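Local coordinates for M152 protein (Murid herpesvirus 1, PDB 4G59) that is a viral MHC class I-like membrane glycoprotein that probably helps the virus evade immune recognition by keeping host RAE-1 ligands and MHC class I molecules off the cell surface, at residues Q77-V81 against V95-Y99. Sequence-based numbering, arbitrary orientation.
Sequences QERFV and VVFEY
Y99 and Q77 supply the polar part of this contact, approaching from opposite directions. The hydroxyl of Y99 donates to the amide oxygen of Q77, with Y99 OH to Q77 OE1 modelled at 2.4 Å, a distance so short that its exact value should be doubted. OE1 meets the rim of the phenol ring, close to the ring plane, while the amide plane is turned 68° from that ring. The Q77 chain folds over at chi2 (-50°) to bring its amide up against the hydroxyl. S152 closes the network from outside the two segments: its backbone N and O bond Y99 OH and Q77 NE2 respectively.

The aromatic part is a T-shaped pair. F80 directs its ring edge at a face of F97, centroids 5.5 Å apart and planes at 65°. CE2 of F80 does the touching, 3.9 Å from F97 CZ and displaced toward the rim of that ring. CG trans to the main-chain nitrogen sends the F80 ring out toward the strand.

Aliphatic contacts finish the interface around V81, whose two methyls go to different partners. V81 CG1 lies 3.7 Å from V95 CG1. V81 CG2 approaches the F97 ring obliquely, 4.0 Å from F97 CD2.

V95, F97 and Y99 all present their side chains to the helix, whereas V96 turns to the other side of the sheet. The axes of segments 77-81 and 95-99 come within 10.8 Å of each other, and helix 68-89 packs on strand 95-103 in the helix-on-antiparallel-sheet arrangement expected of an MHC class I-like platform. Chemically, the seam grades from purely apolar at V81 and V95, through the aromatic pair, to a buried amide-hydroxyl bond, where both side chains also pair with the S152 backbone and so tie that loop to helix and sheet together.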
# COMPACT_ATOMS: atom_id res chain seq x y z
N GLN B 77 18.19 -0.75 -11.98
CA GLN B 77 17.59 -1.60 -10.94
C GLN B 77 16.85 -2.77 -11.58
O GLN B 77 16.84 -3.86 -11.03
CB GLN B 77 16.65 -0.83 -10.01
CG GLN B 77 17.28 0.33 -9.24
CD GLN B 77 18.56 -0.02 -8.52
OE1 GLN B 77 18.63 -0.98 -7.74
NE2 GLN B 77 19.60 0.77 -8.76
N GLU B 78 16.25 -2.55 -12.74
CA GLU B 78 15.50 -3.62 -13.38
C GLU B 78 16.42 -4.78 -13.81
O GLU B 78 16.14 -5.95 -13.54
CB GLU B 78 14.65 -3.09 -14.54
CG GLU B 78 13.47 -2.26 -14.05
CD GLU B 78 12.45 -1.96 -15.12
OE1 GLU B 78 11.62 -1.07 -14.89
OE2 GLU B 78 12.46 -2.63 -16.17
N ARG B 79 17.53 -4.42 -14.46
CA ARG B 79 18.61 -5.36 -14.74
C ARG B 79 19.17 -6.00 -13.47
O ARG B 79 19.23 -7.22 -13.36
CB ARG B 79 19.74 -4.64 -15.49
CG ARG B 79 20.66 -5.59 -16.23
CD ARG B 79 22.03 -5.00 -16.48
NE ARG B 79 22.65 -4.47 -15.27
CZ ARG B 79 23.26 -5.20 -14.35
NH1 ARG B 79 23.34 -6.52 -14.49
NH2 ARG B 79 23.80 -4.63 -13.28
N PHE B 80 19.57 -5.17 -12.50
CA PHE B 80 20.22 -5.69 -11.30
C PHE B 80 19.35 -6.68 -10.53
O PHE B 80 19.81 -7.73 -10.10
CB PHE B 80 20.63 -4.53 -10.37
CG PHE B 80 21.03 -4.96 -8.97
CD1 PHE B 80 22.16 -5.75 -8.77
CD2 PHE B 80 20.28 -4.57 -7.86
CE1 PHE B 80 22.53 -6.15 -7.46
CE2 PHE B 80 20.65 -4.96 -6.56
CZ PHE B 80 21.77 -5.75 -6.36
N VAL B 81 18.08 -6.33 -10.35
CA VAL B 81 17.16 -7.13 -9.54
C VAL B 81 16.80 -8.42 -10.28
O VAL B 81 16.55 -9.46 -9.65
CB VAL B 81 15.88 -6.31 -9.14
CG1 VAL B 81 14.90 -7.16 -8.38
CG2 VAL B 81 16.27 -5.09 -8.29
N VAL B 95 10.64 -8.55 -4.13
CA VAL B 95 11.71 -7.96 -3.33
C VAL B 95 11.68 -6.45 -3.52
O VAL B 95 11.24 -5.96 -4.58
CB VAL B 95 13.11 -8.51 -3.75
CG1 VAL B 95 13.37 -8.30 -5.21
CG2 VAL B 95 14.21 -7.87 -2.94
N VAL B 96 12.11 -5.69 -2.51
CA VAL B 96 12.23 -4.23 -2.66
C VAL B 96 13.64 -3.75 -2.37
O VAL B 96 14.26 -4.19 -1.40
CB VAL B 96 11.22 -3.44 -1.75
CG1 VAL B 96 11.26 -1.93 -2.05
CG2 VAL B 96 9.82 -3.96 -1.89
N PHE B 97 14.12 -2.81 -3.18
CA PHE B 97 15.34 -2.07 -2.83
C PHE B 97 15.05 -0.59 -2.64
O PHE B 97 14.41 0.05 -3.48
CB PHE B 97 16.43 -2.26 -3.89
CG PHE B 97 17.15 -3.56 -3.75
CD1 PHE B 97 18.30 -3.65 -2.95
CD2 PHE B 97 16.68 -4.72 -4.37
CE1 PHE B 97 18.97 -4.85 -2.79
CE2 PHE B 97 17.37 -5.93 -4.20
CZ PHE B 97 18.52 -5.98 -3.40
N GLU B 98 15.54 -0.05 -1.53
CA GLU B 98 15.31 1.34 -1.18
C GLU B 98 16.64 2.09 -1.07
O GLU B 98 17.47 1.74 -0.23
CB GLU B 98 14.59 1.38 0.15
CG GLU B 98 14.06 2.71 0.55
CD GLU B 98 12.95 2.56 1.56
OE1 GLU B 98 12.06 1.71 1.34
OE2 GLU B 98 13.00 3.29 2.58
N TYR B 99 16.84 3.09 -1.93
CA TYR B 99 18.04 3.93 -1.86
C TYR B 99 17.70 5.29 -1.26
O TYR B 99 17.04 6.11 -1.91
CB TYR B 99 18.64 4.12 -3.25
CG TYR B 99 19.06 2.84 -3.94
CD1 TYR B 99 20.38 2.40 -3.92
CD2 TYR B 99 18.13 2.07 -4.63
CE1 TYR B 99 20.76 1.23 -4.56
CE2 TYR B 99 18.49 0.92 -5.27
CZ TYR B 99 19.80 0.49 -5.24
OH TYR B 99 20.13 -0.67 -5.90